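Local atomic coordinates of nadph-flavin oxidoreductase (Vibrio harveyi, PDB entry 1BKJ), a protein that uses NADPH to reduce FMN to FMNH2 as a homodimeric flavoprotein, supplying the reduced flavin to luciferase for bioluminescence. Residues Gln67-Ser72 with Gly125-Gly130; Gln190-Thr195 with Ser210-Glu215. One frame throughout, in Å; residues are numbered along the deposited sequence.

How the contacts relate
From the N terminus, contact 1 comes first: 67-72, just ahead of strand 75-82, meets 125-130 on strand 125-129, outermost in this chain's sheet, closing a 52-residue, mostly helical excursion that includes strand 75-82 and helix 98-121. The chain then makes strand 149-158 and passes the FMN-binding residues K167 and R169. Contact 2 follows, joining helix 186-199 to the start of helix 212-220 across a short connection, of which 201-209 was not modelled. The two loops lie in series, neither nesting nor crossing, and the contacts' centres are about 26 Å apart. Contact 1 ties the turn and short helix 69-72 to strand 125-129, both lining the flavin pocket; contact 2 pairs two outlying helices against the second subunit.

Contact 1 (Gln67-Ser72 with Gly125-Gly130); sequences QAYVES and GGVYIG. With FMN (flavin mononucleotide), chain D.
I129 sends its CD1 methyl to the edge of the Y69 ring, 3.7 Å from CE2, and the same methyl lies 3.9 Å from OE1 of Q67. V127 adds CG1, which lies 4.0 Å from Y69 CD2, the two side chains crossing at about a right angle, and V70 CG2 packs on I129 CG1. These contacts pack beside the polar groups that hold FMN. In Q67, CD anti to CA (chi2 -168°) extends the chain and carries CD toward the pyrimidine end of the flavin. OE1 accepts a nearly straight bond from FMN N3 (2.8 Å, 172°), while NE2 donates to FMN O4. NE2 also donates to A64 O, and with OE1 accepting from N3 these two donations fix which way round the amide sits. Y69 OH stands 3.0 Å from FMN O2, though its proton has another acceptor within reach.

The protein has the nitroreductase fold; here strand 125-129 runs under one face of the isoalloxazine. V127 CG2 comes within 3.5 Å of N1 and Y128 O within 3.1 Å of C4A. The Y128 ring points off to the other side of the strand and carries the C8M methyl over one of its faces, toward the rim. Where the strand ends, G130 N donates to N5 (3.0 Å, 162°), the flavin's redox-active nitrogen, and makes a weak bond to O4 as well. The N5 bond probably polarises the flavin toward accepting hydride at N5.

Behind this shell, strand 149-158 holds V127 and I129 by backbone bonds to C156 and G154. C156 and F76 back the side chains of V70 and I129, Q113 takes the Y128 hydroxyl, and S38 of the second subunit packs on Y128.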
loop_
_atom_site.group_PDB
_atom_site.type_symbol
_atom_site.label_atom_id
_atom_site.label_comp_id
_atom_site.label_asym_id
_atom_site.label_seq_id
_atom_site.Cartn_x
_atom_site.Cartn_y
_atom_site.Cartn_z
ATOM N N GLN A 67 1.951 22.148 -6.336
ATOM C CA GLN A 67 3.209 21.464 -6.033
ATOM C C GLN A 67 3.949 21.417 -7.371
ATOM O O GLN A 67 3.641 20.587 -8.231
ATOM C CB GLN A 67 2.937 20.072 -5.447
ATOM C CG GLN A 67 2.164 20.117 -4.115
ATOM C CD GLN A 67 2.140 18.784 -3.392
ATOM O OE1 GLN A 67 3.180 18.227 -3.090
ATOM N NE2 GLN A 67 0.945 18.276 -3.100
ATOM N N ALA A 68 4.865 22.375 -7.551
ATOM C CA ALA A 68 5.650 22.569 -8.776
ATOM C C ALA A 68 6.402 21.363 -9.350
ATOM O O ALA A 68 6.502 21.219 -10.574
ATOM C CB ALA A 68 6.602 23.750 -8.600
ATOM N N TYR A 69 6.881 20.485 -8.478
ATOM C CA TYR A 69 7.600 19.293 -8.893
ATOM C C TYR A 69 6.761 18.251 -9.652
ATOM O O TYR A 69 7.294 17.289 -10.192
ATOM C CB TYR A 69 8.342 18.672 -7.713
ATOM C CG TYR A 69 7.659 18.812 -6.376
ATOM C CD1 TYR A 69 7.825 19.987 -5.612
ATOM C CD2 TYR A 69 6.834 17.783 -5.865
ATOM C CE1 TYR A 69 7.185 20.140 -4.355
ATOM C CE2 TYR A 69 6.184 17.923 -4.612
ATOM C CZ TYR A 69 6.366 19.106 -3.867
ATOM O OH TYR A 69 5.753 19.264 -2.647
ATOM N N VAL A 70 5.451 18.470 -9.722
ATOM C CA VAL A 70 4.566 17.594 -10.485
ATOM C C VAL A 70 4.777 17.957 -11.960
ATOM O O VAL A 70 4.715 17.085 -12.816
ATOM C CB VAL A 70 3.103 17.775 -10.067
ATOM C CG1 VAL A 70 2.144 17.064 -11.027
ATOM C CG2 VAL A 70 2.904 17.277 -8.653
ATOM N N GLU A 71 5.070 19.232 -12.235
ATOM C CA GLU A 71 5.320 19.692 -13.604
ATOM C C GLU A 71 6.783 19.496 -14.028
ATOM O O GLU A 71 7.038 19.096 -15.167
ATOM C CB GLU A 71 4.905 21.161 -13.777
ATOM N N SER A 72 7.729 19.692 -13.107
ATOM C CA SER A 72 9.156 19.575 -13.417
ATOM C C SER A 72 9.760 18.168 -13.416
ATOM O O SER A 72 10.847 17.954 -13.967
ATOM C CB SER A 72 9.974 20.523 -12.539
ATOM O OG SER A 72 9.931 20.131 -11.181
ATOM N N GLY A 125 15.198 9.875 -8.089
ATOM C CA GLY A 125 14.543 10.337 -6.884
ATOM C C GLY A 125 13.053 10.364 -7.123
ATOM O O GLY A 125 12.608 10.317 -8.267
ATOM N N GLY A 126 12.289 10.472 -6.042
ATOM C CA GLY A 126 10.845 10.513 -6.161
ATOM C C GLY A 126 10.084 10.949 -4.926
ATOM O O GLY A 126 10.661 11.087 -3.847
ATOM N N VAL A 127 8.786 11.189 -5.110
ATOM C CA VAL A 127 7.907 11.608 -4.034
ATOM C C VAL A 127 6.480 11.244 -4.399
ATOM O O VAL A 127 6.062 11.412 -5.539
ATOM C CB VAL A 127 8.041 13.160 -3.716
ATOM C CG1 VAL A 127 7.619 14.031 -4.894
ATOM C CG2 VAL A 127 7.260 13.548 -2.447
ATOM N N TYR A 128 5.744 10.723 -3.422
ATOM C CA TYR A 128 4.334 10.385 -3.623
ATOM C C TYR A 128 3.555 11.700 -3.569
ATOM O O TYR A 128 4.001 12.645 -2.912
ATOM C CB TYR A 128 3.816 9.510 -2.500
ATOM C CG TYR A 128 4.224 8.070 -2.496
ATOM C CD1 TYR A 128 5.435 7.668 -1.916
ATOM C CD2 TYR A 128 3.378 7.084 -3.038
ATOM C CE1 TYR A 128 5.807 6.306 -1.869
ATOM C CE2 TYR A 128 3.740 5.718 -3.000
ATOM C CZ TYR A 128 4.959 5.345 -2.412
ATOM O OH TYR A 128 5.341 4.043 -2.366
ATOM N N ILE A 129 2.432 11.782 -4.288
ATOM C CA ILE A 129 1.599 12.990 -4.316
ATOM C C ILE A 129 0.142 12.631 -3.972
ATOM O O ILE A 129 -0.653 12.286 -4.859
ATOM C CB ILE A 129 1.678 13.746 -5.714
ATOM C CG1 ILE A 129 3.137 14.078 -6.110
ATOM C CG2 ILE A 129 0.816 15.035 -5.708
ATOM C CD1 ILE A 129 3.873 15.044 -5.201
ATOM N N GLY A 130 -0.188 12.710 -2.682
ATOM C CA GLY A 130 -1.538 12.422 -2.227
ATOM C C GLY A 130 -2.428 13.649 -2.297
ATOM O O GLY A 130 -3.649 13.546 -2.142
HETATM N N1 FMN D . 4.949 14.789 -0.171
HETATM C C2 FMN D . 4.718 15.969 -0.839
HETATM O O2 FMN D . 5.465 16.914 -0.858
HETATM N N3 FMN D . 3.467 16.010 -1.439
HETATM C C4 FMN D . 2.389 15.096 -1.250
HETATM O O4 FMN D . 1.316 15.366 -1.759
HETATM C C4A FMN D . 2.714 13.950 -0.450
HETATM N N5 FMN D . 1.784 12.918 -0.470
HETATM C C5A FMN D . 2.117 11.652 0.035
HETATM C C6 FMN D . 1.202 10.631 -0.143
HETATM C C7 FMN D . 1.505 9.339 0.283
HETATM C C7M FMN D . 0.524 8.205 -0.140
HETATM C C8 FMN D . 2.742 9.087 0.943
HETATM C C8M FMN D . 3.097 7.770 1.551
HETATM C C9 FMN D . 3.655 10.093 1.123
HETATM C C9A FMN D . 3.368 11.415 0.660
HETATM N N10 FMN D . 4.310 12.506 0.728
HETATM C C10 FMN D . 4.029 13.743 0.093
HETATM C "C1'" FMN D . 5.597 12.312 1.132
HETATM C "C2'" FMN D . 5.960 12.714 2.543
HETATM O "O2'" FMN D . 5.451 13.832 3.136
HETATM C "C3'" FMN D . 6.965 11.902 3.245
HETATM O "O3'" FMN D . 7.009 10.536 2.917
HETATM C "C4'" FMN D . 7.440 12.213 4.639
HETATM O "O4'" FMN D . 7.185 13.478 5.200
HETATM C "C5'" FMN D . 8.485 11.417 5.260
HETATM O "O5'" FMN D . 9.683 11.927 4.601
HETATM P P FMN D . 10.623 11.068 3.584
HETATM O O1P FMN D . 11.227 10.065 4.441
HETATM O O2P FMN D . 11.513 12.104 3.006
HETATM O O3P FMN D . 9.762 10.359 2.609
#

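Contact 2 (Gln190-Thr195 with Ser210-Glu215)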
loop_
_atom_site.group_PDB
_atom_site.type_symbol
_atom_site.label_atom_id
_atom_site.label_comp_id
_atom_site.label_asym_id
_atom_site.label_seq_id
_atom_site.Cartn_x
_atom_site.Cartn_y
_atom_site.Cartn_z
ATOM N N GLN A 190 7.430 12.582 23.509
ATOM C CA GLN A 190 8.203 13.771 23.912
ATOM C C GLN A 190 9.660 13.679 23.441
ATOM O O GLN A 190 10.241 14.685 23.025
ATOM C CB GLN A 190 8.135 13.979 25.435
ATOM N N SER A 191 10.207 12.461 23.445
ATOM C CA SER A 191 11.572 12.182 22.993
ATOM C C SER A 191 11.664 12.294 21.481
ATOM O O SER A 191 12.661 12.785 20.957
ATOM C CB SER A 191 12.005 10.789 23.412
ATOM O OG SER A 191 11.965 10.671 24.821
ATOM N N TYR A 192 10.608 11.840 20.795
ATOM C CA TYR A 192 10.523 11.909 19.337
ATOM C C TYR A 192 10.376 13.366 18.876
ATOM O O TYR A 192 10.978 13.758 17.871
ATOM C CB TYR A 192 9.374 11.040 18.793
ATOM C CG TYR A 192 9.303 11.014 17.280
ATOM C CD1 TYR A 192 10.423 10.643 16.503
ATOM C CD2 TYR A 192 8.143 11.432 16.611
ATOM C CE1 TYR A 192 10.381 10.708 15.081
ATOM C CE2 TYR A 192 8.091 11.486 15.202
ATOM C CZ TYR A 192 9.206 11.132 14.444
ATOM O OH TYR A 192 9.145 11.232 13.068
ATOM N N ASP A 193 9.596 14.152 19.621
ATOM C CA ASP A 193 9.396 15.574 19.338
ATOM C C ASP A 193 10.719 16.341 19.442
ATOM O O ASP A 193 10.972 17.257 18.648
ATOM C CB ASP A 193 8.389 16.193 20.315
ATOM C CG ASP A 193 6.933 16.020 19.881
ATOM O OD1 ASP A 193 6.660 15.634 18.722
ATOM O OD2 ASP A 193 6.045 16.316 20.715
ATOM N N GLN A 194 11.562 15.956 20.404
ATOM C CA GLN A 194 12.868 16.597 20.603
ATOM C C GLN A 194 13.838 16.183 19.473
ATOM O O GLN A 194 14.661 16.989 19.027
ATOM C CB GLN A 194 13.430 16.271 21.994
ATOM N N THR A 195 13.664 14.962 18.957
ATOM C CA THR A 195 14.479 14.432 17.860
ATOM C C THR A 195 14.102 15.168 16.555
ATOM O O THR A 195 14.982 15.512 15.750
ATOM C CB THR A 195 14.275 12.892 17.703
ATOM O OG1 THR A 195 14.718 12.227 18.896
ATOM C CG2 THR A 195 15.046 12.326 16.510
ATOM N N SER A 210 6.589 24.908 16.366
ATOM C CA SER A 210 5.620 23.823 16.523
ATOM C C SER A 210 6.240 22.416 16.376
ATOM O O SER A 210 6.931 22.119 15.393
ATOM C CB SER A 210 4.469 24.003 15.528
ATOM O OG SER A 210 3.380 23.139 15.830
ATOM N N THR A 211 5.944 21.553 17.351
ATOM C CA THR A 211 6.444 20.169 17.398
ATOM C C THR A 211 5.665 19.185 16.488
ATOM O O THR A 211 4.561 19.512 16.041
ATOM C CB THR A 211 6.434 19.622 18.857
ATOM O OG1 THR A 211 5.084 19.492 19.320
ATOM C CG2 THR A 211 7.204 20.549 19.803
ATOM N N TRP A 212 6.222 17.988 16.254
ATOM C CA TRP A 212 5.593 16.947 15.415
ATOM C C TRP A 212 4.195 16.560 15.910
ATOM O O TRP A 212 3.252 16.539 15.120
ATOM C CB TRP A 212 6.474 15.678 15.315
ATOM C CG TRP A 212 5.808 14.500 14.552
ATOM C CD1 TRP A 212 5.708 14.358 13.197
ATOM C CD2 TRP A 212 5.094 13.387 15.124
ATOM N NE1 TRP A 212 4.968 13.240 12.885
ATOM C CE2 TRP A 212 4.575 12.621 14.040
ATOM C CE3 TRP A 212 4.830 12.958 16.445
ATOM C CZ2 TRP A 212 3.810 11.448 14.234
ATOM C CZ3 TRP A 212 4.060 11.785 16.649
ATOM C CH2 TRP A 212 3.561 11.047 15.539
ATOM N N SER A 213 4.081 16.232 17.199
ATOM C CA SER A 213 2.804 15.836 17.787
ATOM C C SER A 213 1.760 16.925 17.745
ATOM O O SER A 213 0.592 16.631 17.507
ATOM C CB SER A 213 2.981 15.294 19.212
ATOM O OG SER A 213 3.440 16.283 20.113
ATOM N N GLN A 214 2.195 18.179 17.886
ATOM C CA GLN A 214 1.291 19.328 17.842
ATOM C C GLN A 214 0.850 19.607 16.404
ATOM O O GLN A 214 -0.291 20.012 16.184
ATOM C CB GLN A 214 1.934 20.572 18.466
ATOM N N GLU A 215 1.731 19.319 15.439
ATOM C CA GLU A 215 1.448 19.518 14.010
ATOM C C GLU A 215 0.459 18.470 13.467
ATOM O O GLU A 215 -0.582 18.841 12.923
ATOM C CB GLU A 215 2.742 19.493 13.189
HETATM O O HOH W 1 9.131 18.245 16.646
#
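T211 opens the second segment with its CB and OG1 against the carboxylate of D193, where two helices meet: the middle of helix 186-199 packs on the first turn of helix 212-220, with a T-shaped aromatic stack beside a carboxylate gripping the new helix's start. T211 is the N-cap, its OG1 taking a weak bond from Q214 N.

W212 follows, its CG anti to the backbone N (chi1 175°), which sets CG beside CE2 of Y192. The indole offers a face to the edge of the Y192 ring: CE2 of Y192 stands over it, 3.5 Å from CD2, with ring planes 76° apart. D193 OD1 lies near the plane of the indole at its edge; its closest W212 atom is CB, at 3.4 Å. A water bridges the backbones, donating to D193 O and accepting from W212 N. Both side chains also reach the dimer interface: W212 NE1 donates to M42 O of the second subunit, while Y192 OH bonds to P168 O and to Q44 NE2 of that subunit.

At S213, D193 is held twice. The amide N meets OD1 on its syn side (3.1 Å), at the N-terminal turn of helix 212-220, whose dipole probably favours the carboxylate of D193. With OG between N and C (chi1 65°), the S213 hydroxyl donates to the syn lone pair of D193 OD2, at 2.7 Å.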